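Local coordinates for protein transcription initiation factor IIB,Transcription initiation factor IIB (Methanocaldococcus jannaschii, PDB 5O9J) that probably cuts itself out of a transcription factor IIB precursor and joins the flanking segments, as a mini-intein of the HINT fold, at residues V76-E81 / I151-P156; V90-S95 / F179-A184; H96-I101 / I109-L114; G117-L122 / F145-E150; A123-N128 / I139-I144. One frame throughout, in Å; residues are numbered along the deposited sequence.

Contact 1: V76-E81 / I151-P156; sequences VSEMFE and INKVEP
Four backbone hydrogen bonds join strand 79-81 to strand 151-154, antiparallel neighbours in a four-stranded sheet of the HINT fold. Met79 and Val154 bond each other twice, and Val154 N approaches Met79 O nearly along its C=O axis at 2.9 Å. Glu81 and Asn152 form the next hydrogen-bonded pair, with Glu81 N 2.8 Å from Asn152 O. Their side chains add a further bond: Glu81, extended with CG anti to its backbone N (chi1 -177°), lies alongside Asn152 and takes ND2 on OE1 at 3.1 Å, in the amide plane, which is turned 61° from the carboxylate. An alanine at Glu81 would probably loosen the amide of Asn152, leaving it chiefly to Glu150. Among the charged groups, Glu78 OE1 pairs with Lys153 NZ at 3.6 Å, while OE2 binds Arg94. Packing completes the seam: Ile151 CG2 meets the edge of the Phe80 ring, and Met79 CE reaches Pro156 CA. The lysine methylene Lys153 CE also lies 3.5 Å from Phe80 CE2. Beyond the paired strands, Val76 CG2 presses tightly on Pro156 CG at 3.5 Å. With a cation at each oxygen, the carboxylate of Glu78 is likely to stay ionised.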
# COMPACT_ATOMS: atom_id res chain seq x y z
N VAL A 76 -5.65 13.08 -5.87
CA VAL A 76 -4.34 13.44 -5.36
C VAL A 76 -3.50 14.09 -6.44
O VAL A 76 -3.55 13.67 -7.60
CB VAL A 76 -3.59 12.21 -4.79
CG1 VAL A 76 -4.13 11.86 -3.42
CG2 VAL A 76 -3.74 11.03 -5.72
N SER A 77 -2.74 15.10 -6.06
CA SER A 77 -1.94 15.87 -7.01
C SER A 77 -0.61 15.21 -7.34
O SER A 77 -0.23 15.12 -8.51
CB SER A 77 -1.67 17.27 -6.45
OG SER A 77 -0.44 17.77 -6.93
N GLU A 78 0.09 14.76 -6.31
CA GLU A 78 1.44 14.24 -6.49
C GLU A 78 1.67 12.95 -5.73
O GLU A 78 1.04 12.69 -4.71
CB GLU A 78 2.47 15.28 -6.04
CG GLU A 78 2.35 15.62 -4.56
CD GLU A 78 3.66 16.11 -3.96
OE1 GLU A 78 4.59 16.44 -4.73
OE2 GLU A 78 3.76 16.15 -2.71
N MET A 79 2.59 12.14 -6.23
CA MET A 79 3.09 11.01 -5.47
C MET A 79 4.58 10.92 -5.63
O MET A 79 5.14 11.35 -6.64
CB MET A 79 2.43 9.72 -5.92
CG MET A 79 0.97 9.60 -5.53
SD MET A 79 0.36 8.00 -6.04
CE MET A 79 1.34 7.79 -7.52
N PHE A 80 5.24 10.37 -4.61
CA PHE A 80 6.68 10.19 -4.64
C PHE A 80 7.01 8.84 -5.21
O PHE A 80 6.42 7.83 -4.82
CB PHE A 80 7.28 10.33 -3.25
CG PHE A 80 7.18 11.71 -2.67
CD1 PHE A 80 5.97 12.21 -2.22
CD2 PHE A 80 8.32 12.51 -2.57
CE1 PHE A 80 5.89 13.49 -1.68
CE2 PHE A 80 8.24 13.79 -2.04
CZ PHE A 80 7.02 14.28 -1.60
N GLU A 81 7.93 8.81 -6.17
CA GLU A 81 8.48 7.54 -6.62
C GLU A 81 9.86 7.36 -6.00
O GLU A 81 10.78 8.12 -6.28
CB GLU A 81 8.56 7.48 -8.14
CG GLU A 81 9.07 6.17 -8.67
CD GLU A 81 9.35 6.23 -10.15
OE1 GLU A 81 10.21 7.04 -10.56
OE2 GLU A 81 8.71 5.47 -10.92
N ILE A 151 14.57 10.02 -6.05
CA ILE A 151 13.28 10.39 -5.49
C ILE A 151 12.59 11.34 -6.47
O ILE A 151 12.96 12.51 -6.57
CB ILE A 151 13.39 11.08 -4.12
CG1 ILE A 151 14.09 10.18 -3.10
CG2 ILE A 151 12.01 11.44 -3.62
CD1 ILE A 151 14.27 10.83 -1.74
N ASN A 152 11.60 10.83 -7.19
CA ASN A 152 10.94 11.63 -8.21
C ASN A 152 9.54 11.99 -7.78
O ASN A 152 8.88 11.22 -7.10
CB ASN A 152 10.89 10.86 -9.53
CG ASN A 152 12.27 10.45 -10.00
OD1 ASN A 152 13.22 11.22 -9.92
ND2 ASN A 152 12.38 9.22 -10.49
N LYS A 153 9.08 13.17 -8.16
CA LYS A 153 7.67 13.49 -7.96
C LYS A 153 6.95 13.23 -9.27
O LYS A 153 7.35 13.73 -10.32
CB LYS A 153 7.49 14.93 -7.48
CG LYS A 153 8.03 15.14 -6.08
CD LYS A 153 7.66 16.51 -5.53
CE LYS A 153 8.14 16.68 -4.09
NZ LYS A 153 7.58 17.90 -3.45
N VAL A 154 5.91 12.41 -9.20
CA VAL A 154 5.18 12.00 -10.39
C VAL A 154 3.68 12.21 -10.21
O VAL A 154 3.19 12.52 -9.11
CB VAL A 154 5.43 10.52 -10.74
CG1 VAL A 154 6.90 10.28 -11.06
CG2 VAL A 154 4.97 9.62 -9.60
N GLU A 155 2.95 12.03 -11.30
CA GLU A 155 1.50 12.12 -11.28
C GLU A 155 0.92 10.75 -11.04
O GLU A 155 1.44 9.76 -11.57
CB GLU A 155 0.94 12.69 -12.59
CG GLU A 155 1.72 12.28 -13.86
CD GLU A 155 3.06 12.98 -14.06
OE1 GLU A 155 3.10 14.21 -13.91
OE2 GLU A 155 4.02 12.25 -14.38
N PRO A 156 -0.16 10.68 -10.24
CA PRO A 156 -0.88 9.42 -10.05
C PRO A 156 -1.40 8.92 -11.39
O PRO A 156 -1.80 9.75 -12.21
CB PRO A 156 -2.02 9.79 -9.10
CG PRO A 156 -1.57 11.04 -8.43
CD PRO A 156 -0.74 11.77 -9.45

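Contact 2: V90-S95 / F179-A184; sequences VRVTRS and FVLHNA. Unlike the reference sequence in segment 179-184: Ala184 (reference Thr).
Val90 points a single methyl group straight into the Phe179 ring. CG1 occupies the crowded position between backbone N and carbonyl carbon (chi1 62°) and so stands over the middle of one face, 3.5 Å from the ring centroid and only 6° off the normal, a CH-pi contact made tip to tip. Next to it Val92 CG1 crosses obliquely over Leu181, 3.8 Å from CG, while Val90 CG2 touches Leu181 CD2 more distantly. These side chains are buried between two segments that run nearly the same way, their strands belonging to different sheets. Val92 CA and Leu181 CA are 8.3 Å apart, so here side chains, not backbone bonds, bridge the gap. The setting is the centre of the HINT fold: Thr93 to His96 match the T-x-x-H of intein block B, and His182-Asn183 the His-Asn pair that ends inteins, which in relatives serve the splicing steps. By contrast, the end of the contact at the C-terminus is loose. There the chains draw to 5.1 Å between the CA atoms of Ser95 and Ala184, a residue that departs from the reference threonine. Ala184 N reaches Ser95 O at 2.8 Å, but the hydrogen bond is weak and strongly bent, at 116°. His182 NE2 and Asn183 ND2 find their hydrogen-bond partners outside the contact, in Glu136 OE2 and Asn132 OD1.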
# COMPACT_ATOMS: atom_id res chain seq x y z
N VAL A 90 8.77 2.22 -5.87
CA VAL A 90 7.40 2.24 -5.37
C VAL A 90 6.86 3.66 -5.49
O VAL A 90 7.62 4.63 -5.36
CB VAL A 90 7.33 1.74 -3.91
CG1 VAL A 90 8.14 2.63 -2.97
CG2 VAL A 90 5.88 1.63 -3.44
N ARG A 91 5.57 3.80 -5.77
CA ARG A 91 4.93 5.11 -5.82
C ARG A 91 3.95 5.28 -4.67
O ARG A 91 2.97 4.53 -4.57
CB ARG A 91 4.19 5.31 -7.14
CG ARG A 91 5.04 5.22 -8.38
CD ARG A 91 4.16 5.42 -9.61
NE ARG A 91 4.95 5.79 -10.79
CZ ARG A 91 4.49 6.55 -11.77
NH1 ARG A 91 5.28 6.84 -12.80
NH2 ARG A 91 3.25 7.04 -11.73
N VAL A 92 4.19 6.25 -3.80
CA VAL A 92 3.32 6.47 -2.65
C VAL A 92 3.05 7.94 -2.40
O VAL A 92 3.79 8.81 -2.84
CB VAL A 92 3.90 5.84 -1.36
CG1 VAL A 92 4.00 4.35 -1.49
CG2 VAL A 92 5.27 6.43 -1.05
N THR A 93 1.97 8.21 -1.68
CA THR A 93 1.66 9.57 -1.29
C THR A 93 2.55 10.02 -0.15
O THR A 93 3.25 9.22 0.48
CB THR A 93 0.19 9.72 -0.86
OG1 THR A 93 -0.06 8.88 0.28
CG2 THR A 93 -0.73 9.30 -2.00
N ARG A 94 2.52 11.32 0.10
CA ARG A 94 3.43 11.98 1.02
C ARG A 94 3.30 11.48 2.45
O ARG A 94 4.28 11.44 3.19
CB ARG A 94 3.17 13.50 0.96
CG ARG A 94 2.93 14.17 2.29
CD ARG A 94 2.88 15.68 2.14
NE ARG A 94 4.06 16.20 1.46
CZ ARG A 94 4.06 16.61 0.19
NH1 ARG A 94 2.94 16.56 -0.52
NH2 ARG A 94 5.18 17.07 -0.36
N SER A 95 2.09 11.08 2.83
CA SER A 95 1.82 10.74 4.21
C SER A 95 2.25 9.32 4.58
O SER A 95 1.77 8.77 5.56
CB SER A 95 0.34 10.89 4.51
OG SER A 95 -0.41 9.99 3.72
N PHE A 179 8.67 -3.44 -0.20
CA PHE A 179 8.52 -2.26 0.64
C PHE A 179 7.45 -2.52 1.70
O PHE A 179 6.46 -3.19 1.43
CB PHE A 179 8.13 -1.03 -0.17
CG PHE A 179 9.17 -0.60 -1.17
CD1 PHE A 179 9.17 -1.12 -2.45
CD2 PHE A 179 10.12 0.35 -0.82
CE1 PHE A 179 10.12 -0.71 -3.37
CE2 PHE A 179 11.06 0.76 -1.74
CZ PHE A 179 11.07 0.22 -3.01
N VAL A 180 7.64 -1.98 2.89
CA VAL A 180 6.55 -1.90 3.84
C VAL A 180 6.20 -0.43 4.07
O VAL A 180 7.01 0.34 4.58
CB VAL A 180 6.89 -2.57 5.17
CG1 VAL A 180 5.70 -2.48 6.12
CG2 VAL A 180 7.28 -4.01 4.93
N LEU A 181 5.00 -0.06 3.66
CA LEU A 181 4.59 1.33 3.71
C LEU A 181 3.66 1.55 4.89
O LEU A 181 2.58 0.95 4.97
CB LEU A 181 3.90 1.74 2.41
CG LEU A 181 4.67 1.59 1.09
CD1 LEU A 181 6.12 2.07 1.21
CD2 LEU A 181 4.61 0.16 0.56
N HIS A 182 4.07 2.41 5.82
CA HIS A 182 3.25 2.72 6.98
C HIS A 182 2.49 4.03 6.79
O HIS A 182 3.08 5.03 6.38
CB HIS A 182 4.12 2.81 8.23
CG HIS A 182 4.95 1.59 8.50
ND1 HIS A 182 4.58 0.64 9.44
CD2 HIS A 182 6.11 1.17 7.97
CE1 HIS A 182 5.50 -0.31 9.47
NE2 HIS A 182 6.44 -0.02 8.59
N ASN A 183 1.19 4.03 7.07
CA ASN A 183 0.43 5.28 7.14
C ASN A 183 1.06 6.19 8.18
O ASN A 183 1.57 5.73 9.20
CB ASN A 183 -1.03 5.03 7.48
CG ASN A 183 -1.76 4.25 6.40
OD1 ASN A 183 -1.28 4.12 5.27
ND2 ASN A 183 -2.94 3.73 6.74
N ALA A 184 1.04 7.50 7.93
CA ALA A 184 1.74 8.43 8.81
C ALA A 184 1.16 9.83 8.71
O ALA A 184 -0.06 10.00 8.61
CB ALA A 184 3.24 8.44 8.49
OXT ALA A 184 1.91 10.81 8.75

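Contact 3: H96-I101 / I109-L114; sequences HSVFTI and IRVDEL
A chi1 of -40° sets Thr100 OG1 beside its own backbone N and turns it back along the strand, where the hydroxyl donates to Val98 O at 2.9 Å. The same carbonyl takes Ile109 N at 2.8 Å, and both donors stand about 40° above its plane. A second torsion, the bend of Arg110 at chi3 (50°), folds its guanidinium side-on against Asp112, NE to OD1 and NH2 to OD2, the latter 2.6 Å apart; Asp112 is also bridged by Arg94. Strands 96-102 and 105-110 form a beta hairpin, in which Val98 and Ile109 are a hydrogen-bonded antiparallel pair and Ser97 and Arg110 a non-hydrogen-bonded one, their CA atoms only 3.9 Å apart. Val111 N continues the pairing, meeting His96 O nearly along the C=O axis at 2.8 Å. On the buried side the side chains of Val98 and Leu114 cross at about a right angle, CG2 3.6 Å from CD1, and Thr100 OG1 rests against Ile109 CB at 3.4 Å. A valine at Thr100, having no hydroxyl, would probably leave Val98 O less firmly held, with Ile109 N as its remaining donor of the two. With both donors drawing on it, that carbonyl is probably polarised, and a hydroxyl that would otherwise be costly to bury is satisfied within its own strand.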
# COMPACT_ATOMS: atom_id res chain seq x y z
N HIS A 96 3.12 8.70 3.79
CA HIS A 96 3.60 7.37 4.13
C HIS A 96 4.99 7.42 4.71
O HIS A 96 5.78 8.30 4.37
CB HIS A 96 3.58 6.44 2.92
CG HIS A 96 2.22 5.97 2.54
ND1 HIS A 96 1.40 6.68 1.68
CD2 HIS A 96 1.52 4.87 2.91
CE1 HIS A 96 0.26 6.03 1.54
NE2 HIS A 96 0.30 4.93 2.27
N SER A 97 5.30 6.47 5.57
CA SER A 97 6.63 6.41 6.15
C SER A 97 7.26 5.04 5.88
O SER A 97 6.55 4.05 5.68
CB SER A 97 6.57 6.68 7.65
OG SER A 97 5.94 5.62 8.32
N VAL A 98 8.58 5.00 5.88
CA VAL A 98 9.30 3.77 5.58
C VAL A 98 10.50 3.60 6.51
O VAL A 98 11.14 4.58 6.89
CB VAL A 98 9.78 3.73 4.12
CG1 VAL A 98 8.61 3.58 3.18
CG2 VAL A 98 10.57 4.98 3.79
N PHE A 99 10.79 2.36 6.88
CA PHE A 99 11.93 2.08 7.74
C PHE A 99 13.22 2.53 7.10
O PHE A 99 13.56 2.09 6.00
CB PHE A 99 12.00 0.60 8.09
CG PHE A 99 11.10 0.21 9.23
CD1 PHE A 99 10.39 1.18 9.90
CD2 PHE A 99 10.99 -1.10 9.63
CE1 PHE A 99 9.56 0.85 10.95
CE2 PHE A 99 10.18 -1.44 10.69
CZ PHE A 99 9.46 -0.47 11.34
N THR A 100 13.92 3.42 7.78
CA THR A 100 15.16 3.99 7.29
C THR A 100 16.23 3.89 8.37
O THR A 100 15.91 3.88 9.56
CB THR A 100 14.99 5.48 6.89
OG1 THR A 100 13.73 5.67 6.24
CG2 THR A 100 16.11 5.93 5.95
N ILE A 101 17.49 3.81 7.98
CA ILE A 101 18.55 3.93 8.96
C ILE A 101 18.85 5.40 9.19
O ILE A 101 19.28 6.11 8.29
CB ILE A 101 19.83 3.19 8.54
CG1 ILE A 101 19.55 1.69 8.51
CG2 ILE A 101 20.95 3.51 9.52
CD1 ILE A 101 20.78 0.83 8.36
N ILE A 109 10.58 6.77 8.58
CA ILE A 109 10.72 8.14 8.07
C ILE A 109 9.69 8.45 6.98
O ILE A 109 9.54 7.68 6.03
CB ILE A 109 12.13 8.39 7.51
CG1 ILE A 109 13.19 8.14 8.58
CG2 ILE A 109 12.25 9.82 6.96
CD1 ILE A 109 13.01 8.98 9.82
N ARG A 110 8.98 9.58 7.11
CA ARG A 110 8.07 10.04 6.06
C ARG A 110 8.78 10.11 4.71
O ARG A 110 9.97 10.43 4.65
CB ARG A 110 7.48 11.40 6.42
CG ARG A 110 6.26 11.32 7.32
CD ARG A 110 5.73 12.69 7.66
NE ARG A 110 5.57 13.53 6.48
CZ ARG A 110 4.40 14.01 6.06
NH1 ARG A 110 3.28 13.74 6.72
NH2 ARG A 110 4.36 14.78 4.98
N VAL A 111 8.06 9.78 3.64
CA VAL A 111 8.68 9.67 2.32
C VAL A 111 9.18 11.01 1.79
O VAL A 111 10.10 11.05 0.96
CB VAL A 111 7.71 9.06 1.29
CG1 VAL A 111 7.39 7.61 1.66
CG2 VAL A 111 6.44 9.89 1.20
N ASP A 112 8.58 12.10 2.26
CA ASP A 112 8.97 13.43 1.80
C ASP A 112 10.19 13.96 2.56
O ASP A 112 10.73 15.01 2.22
CB ASP A 112 7.79 14.41 1.90
CG ASP A 112 7.28 14.58 3.32
OD1 ASP A 112 7.70 13.81 4.21
OD2 ASP A 112 6.45 15.48 3.55
N GLU A 113 10.62 13.22 3.58
CA GLU A 113 11.81 13.58 4.34
C GLU A 113 12.98 12.66 4.00
O GLU A 113 14.07 12.79 4.56
CB GLU A 113 11.52 13.55 5.84
CG GLU A 113 10.43 14.52 6.28
CD GLU A 113 10.27 14.58 7.79
OE1 GLU A 113 11.10 13.99 8.51
OE2 GLU A 113 9.30 15.23 8.26
N LEU A 114 12.75 11.74 3.08
CA LEU A 114 13.82 10.87 2.60
C LEU A 114 14.77 11.63 1.69
O LEU A 114 14.39 12.59 1.03
CB LEU A 114 13.24 9.67 1.87
CG LEU A 114 12.52 8.63 2.71
CD1 LEU A 114 11.81 7.66 1.79
CD2 LEU A 114 13.51 7.89 3.60

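Contact 4: G117-L122 / F145-E150; sequences GDILVL and FLKIKE
The Phe145 ring has Val121 CG1 over one face and Ile119 CG2 at its edge, near the ring plane. Val121 lies side by side with the ring, its CG2 3.6 Å from Phe145 CE2, while Ile119 crosses obliquely. These residues share one face of an antiparallel sheet of the HINT fold, in which strand 119-122 pairs with the long strand 143-154 and, on its other side, bonds to strand 96-102 through Ile101 and Phe99. Leu120 and Leu146 bond each other in both directions: Leu120 N reaches Leu146 O at 2.9 Å from above the carbonyl plane, whereas Leu146 N meets Leu120 O within it. On the face of these two leucines, Leu120 CG packs 3.9 Å from Ile148 CG1, and the side chains of Leu122 and Leu146 cross at about a right angle, CD2 touching CD1. Ile82 of strand 79-84 touches both Leu120 and Ile148. The pairing runs on past the strand: Ile148 N approaches Asp118 O nearly along its C=O axis, while the Asp118 carboxylate turns off to Arg102. Beyond Ile148, Lys149 and Glu150 both face Val83 in a classic beta bulge. Gly117 adopts a positive phi (92°) at which a side chain would jam against the preceding carbonyl oxygen, and its N donates to a lone pair of Ile148 O at 3.1 Å.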
# COMPACT_ATOMS: atom_id res chain seq x y z
N GLY A 117 20.63 8.42 -1.18
CA GLY A 117 21.67 7.90 -0.32
C GLY A 117 21.17 7.29 0.98
O GLY A 117 21.89 6.54 1.65
N ASP A 118 19.93 7.63 1.36
CA ASP A 118 19.32 7.02 2.54
C ASP A 118 19.27 5.51 2.39
O ASP A 118 19.12 5.00 1.28
CB ASP A 118 17.90 7.55 2.77
CG ASP A 118 17.83 8.57 3.89
OD1 ASP A 118 18.69 8.52 4.79
OD2 ASP A 118 16.91 9.42 3.87
N ILE A 119 19.41 4.80 3.50
CA ILE A 119 19.34 3.35 3.49
C ILE A 119 17.97 2.88 3.97
O ILE A 119 17.61 3.08 5.13
CB ILE A 119 20.43 2.71 4.37
CG1 ILE A 119 21.82 3.09 3.86
CG2 ILE A 119 20.27 1.19 4.41
CD1 ILE A 119 22.95 2.42 4.62
N LEU A 120 17.22 2.26 3.07
CA LEU A 120 15.92 1.71 3.41
C LEU A 120 16.04 0.25 3.81
O LEU A 120 16.91 -0.47 3.33
CB LEU A 120 14.94 1.84 2.24
CG LEU A 120 14.57 3.27 1.86
CD1 LEU A 120 13.41 3.28 0.86
CD2 LEU A 120 14.22 4.07 3.10
N VAL A 121 15.17 -0.17 4.71
CA VAL A 121 15.10 -1.57 5.08
C VAL A 121 13.88 -2.19 4.41
O VAL A 121 12.75 -1.85 4.74
CB VAL A 121 15.02 -1.76 6.60
CG1 VAL A 121 15.11 -3.25 6.96
CG2 VAL A 121 16.13 -0.97 7.29
N LEU A 122 14.12 -3.08 3.46
CA LEU A 122 13.02 -3.73 2.77
C LEU A 122 12.87 -5.15 3.26
O LEU A 122 13.86 -5.78 3.62
CB LEU A 122 13.22 -3.71 1.25
CG LEU A 122 12.87 -2.40 0.53
CD1 LEU A 122 13.92 -1.33 0.78
CD2 LEU A 122 12.70 -2.64 -0.96
N PHE A 145 18.96 -4.29 2.89
CA PHE A 145 19.27 -2.87 3.04
C PHE A 145 19.69 -2.25 1.72
O PHE A 145 20.72 -2.62 1.15
CB PHE A 145 20.36 -2.69 4.10
CG PHE A 145 19.97 -3.21 5.45
CD1 PHE A 145 20.04 -4.56 5.72
CD2 PHE A 145 19.51 -2.35 6.43
CE1 PHE A 145 19.66 -5.05 6.97
CE2 PHE A 145 19.14 -2.84 7.68
CZ PHE A 145 19.21 -4.19 7.95
N LEU A 146 18.90 -1.30 1.23
CA LEU A 146 19.11 -0.78 -0.10
C LEU A 146 19.10 0.75 -0.11
O LEU A 146 18.19 1.38 0.45
CB LEU A 146 18.03 -1.31 -1.05
CG LEU A 146 17.89 -2.84 -1.17
CD1 LEU A 146 16.63 -3.21 -1.93
CD2 LEU A 146 19.13 -3.48 -1.82
N LYS A 147 20.12 1.33 -0.74
CA LYS A 147 20.22 2.78 -0.87
C LYS A 147 19.19 3.34 -1.84
O LYS A 147 18.92 2.75 -2.89
CB LYS A 147 21.63 3.20 -1.33
CG LYS A 147 22.70 3.18 -0.24
CD LYS A 147 24.02 3.78 -0.75
CE LYS A 147 25.13 3.73 0.30
NZ LYS A 147 26.24 2.78 -0.03
N ILE A 148 18.63 4.49 -1.50
CA ILE A 148 17.78 5.22 -2.43
C ILE A 148 18.64 5.81 -3.56
O ILE A 148 19.67 6.43 -3.31
CB ILE A 148 17.02 6.35 -1.71
CG1 ILE A 148 16.03 5.76 -0.69
CG2 ILE A 148 16.31 7.25 -2.71
CD1 ILE A 148 15.29 6.80 0.13
N LYS A 149 18.23 5.57 -4.80
CA LYS A 149 18.91 6.15 -5.96
C LYS A 149 18.25 7.44 -6.41
O LYS A 149 18.90 8.49 -6.53
CB LYS A 149 18.95 5.17 -7.12
CG LYS A 149 19.84 3.96 -6.91
CD LYS A 149 20.21 3.33 -8.24
CE LYS A 149 18.98 2.98 -9.07
NZ LYS A 149 19.34 2.47 -10.43
N GLU A 150 16.95 7.37 -6.67
CA GLU A 150 16.18 8.55 -7.06
C GLU A 150 14.99 8.76 -6.14
O GLU A 150 14.49 7.82 -5.52
CB GLU A 150 15.68 8.43 -8.51
CG GLU A 150 16.78 8.34 -9.55
CD GLU A 150 16.26 7.91 -10.91
OE1 GLU A 150 15.04 8.06 -11.16
OE2 GLU A 150 17.06 7.42 -11.73

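Contact 5: A123-N128 / I139-I144; sequences AKRITN and INSDFI. Unlike the reference sequence in segment 123-128: Arg125 (reference Glu), Ile126 (reference Leu), Thr127 (reference Pro).
This contact lies where two antiparallel strands of the HINT fold part company, 119-123 running out into a loop and 143-154 coming in from one. Ala123 and Phe143 form a non-hydrogen-bonded pair, with CA atoms 4.5 Å apart and side chains that diverge; Ala123 CA is 4.0 Å from Phe143 CD1. One cross-bond follows, from Lys124 N to Asp142 O at 2.7 Å, with the donor 33° above the carbonyl plane. Ser141 OG, held anti to its backbone N (chi1 -176°), donates to a lone pair of the same oxygen at 2.8 Å, so two donors grip the carbonyl. Both chains kink close by: Lys124 and Asn140 are each the centre of an inverse gamma turn, the first turning the chain from strand 119-123 toward strand 127-131. The aliphatic part of Lys124 spreads over the incoming chain; its side chain crosses that of Ile144 at about a right angle, CG 3.8 Å from CG2, and CD lies alongside Asp142 CB. Its ammonium is too far from the Asp142 carboxylate for a salt bridge, at 5.7 Å from NZ to OD2. Arg125, which differs from the reference glutamate, bends at chi3 (77°) and brings NH2 against Ile139 CD1 at the edge of the guanidinium, 3.2 Å away. Ser141 OG lies over one face of that group, but at a poor angle that makes no hydrogen bond.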
# COMPACT_ATOMS: atom_id res chain seq x y z
N ALA A 123 11.65 -5.65 3.26
CA ALA A 123 11.45 -7.06 3.53
C ALA A 123 12.00 -7.85 2.35
O ALA A 123 12.02 -7.35 1.22
CB ALA A 123 9.99 -7.38 3.77
N LYS A 124 12.46 -9.06 2.60
CA LYS A 124 12.90 -9.91 1.52
C LYS A 124 11.71 -10.69 0.97
O LYS A 124 11.50 -11.85 1.27
CB LYS A 124 14.01 -10.85 2.00
CG LYS A 124 15.02 -11.19 0.94
CD LYS A 124 16.11 -12.09 1.48
CE LYS A 124 16.82 -12.79 0.34
NZ LYS A 124 15.86 -13.57 -0.48
N ARG A 125 10.88 -10.01 0.19
CA ARG A 125 9.72 -10.65 -0.40
C ARG A 125 9.37 -10.00 -1.72
O ARG A 125 9.90 -8.94 -2.07
CB ARG A 125 8.54 -10.62 0.56
CG ARG A 125 7.83 -9.27 0.65
CD ARG A 125 6.59 -9.36 1.54
NE ARG A 125 6.92 -9.38 2.96
CZ ARG A 125 7.04 -10.48 3.70
NH1 ARG A 125 6.84 -11.68 3.16
NH2 ARG A 125 7.35 -10.39 4.98
N ILE A 126 8.48 -10.63 -2.46
CA ILE A 126 8.14 -10.15 -3.78
C ILE A 126 7.12 -9.00 -3.70
O ILE A 126 7.21 -8.03 -4.46
CB ILE A 126 7.59 -11.29 -4.64
CG1 ILE A 126 8.71 -12.30 -4.88
CG2 ILE A 126 7.04 -10.76 -5.96
CD1 ILE A 126 8.56 -13.09 -6.14
N THR A 127 6.19 -9.09 -2.76
CA THR A 127 5.10 -8.12 -2.67
C THR A 127 5.35 -7.00 -1.66
O THR A 127 6.04 -7.19 -0.66
CB THR A 127 3.80 -8.81 -2.28
OG1 THR A 127 4.00 -9.58 -1.08
CG2 THR A 127 3.34 -9.75 -3.39
N ASN A 128 4.78 -5.82 -1.91
CA ASN A 128 4.80 -4.77 -0.91
C ASN A 128 3.70 -4.98 0.13
O ASN A 128 2.73 -5.70 -0.11
CB ASN A 128 4.63 -3.39 -1.57
CG ASN A 128 5.73 -3.08 -2.56
OD1 ASN A 128 6.81 -3.67 -2.51
ND2 ASN A 128 5.46 -2.14 -3.46
N ILE A 139 6.33 -10.32 11.23
CA ILE A 139 6.30 -11.24 10.11
C ILE A 139 7.61 -12.05 10.11
O ILE A 139 8.65 -11.53 10.52
CB ILE A 139 6.14 -10.51 8.76
CG1 ILE A 139 7.27 -9.49 8.56
CG2 ILE A 139 4.77 -9.85 8.66
CD1 ILE A 139 7.01 -8.45 7.47
N ASN A 140 7.57 -13.29 9.65
CA ASN A 140 8.78 -14.13 9.66
C ASN A 140 9.58 -13.92 8.37
O ASN A 140 9.64 -14.78 7.49
CB ASN A 140 8.43 -15.61 9.86
CG ASN A 140 9.67 -16.48 10.07
OD1 ASN A 140 9.90 -17.46 9.36
ND2 ASN A 140 10.48 -16.10 11.05
N SER A 141 10.21 -12.75 8.27
CA SER A 141 10.89 -12.35 7.04
C SER A 141 12.36 -11.99 7.25
O SER A 141 12.76 -11.55 8.33
CB SER A 141 10.17 -11.16 6.40
OG SER A 141 10.76 -10.82 5.16
N ASP A 142 13.16 -12.19 6.21
CA ASP A 142 14.50 -11.62 6.17
C ASP A 142 14.37 -10.19 5.68
O ASP A 142 13.38 -9.84 5.05
CB ASP A 142 15.41 -12.43 5.25
CG ASP A 142 15.77 -13.78 5.84
OD1 ASP A 142 16.07 -13.83 7.05
OD2 ASP A 142 15.76 -14.78 5.09
N PHE A 143 15.36 -9.36 5.99
CA PHE A 143 15.35 -7.96 5.59
C PHE A 143 16.60 -7.61 4.80
O PHE A 143 17.65 -8.17 5.02
CB PHE A 143 15.22 -7.04 6.81
CG PHE A 143 13.95 -7.24 7.58
CD1 PHE A 143 12.81 -6.52 7.25
CD2 PHE A 143 13.87 -8.16 8.61
CE1 PHE A 143 11.62 -6.70 7.95
CE2 PHE A 143 12.69 -8.35 9.32
CZ PHE A 143 11.57 -7.62 8.98
N ILE A 144 16.47 -6.69 3.85
CA ILE A 144 17.61 -6.30 3.05
C ILE A 144 17.74 -4.78 3.09
O ILE A 144 16.76 -4.07 3.32
CB ILE A 144 17.47 -6.79 1.60
CG1 ILE A 144 16.21 -6.22 0.96
CG2 ILE A 144 17.41 -8.32 1.57
CD1 ILE A 144 15.94 -6.77 -0.42

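Contacts 1, 4 and 5 all use strand 143-154: contact 1 pairs its last residues with strand 79-84, contact 4 its middle with strand 119-123, and contact 5 marks where that second pairing frays. These three are partly exposed, and charged or amide side chains line contact 1 most heavily. Contacts 2 and 3 are buried. Contact 3 is hairpin pairing in the neighbouring sheet, whereas contact 2, closest to the centre of the chain, joins two sheets almost wholly through apolar side chains. Arg94 of contact 2 ties contacts 1 and 3 to it by salt bridges, while Phe179 of contact 2 touches Leu122 of contact 4.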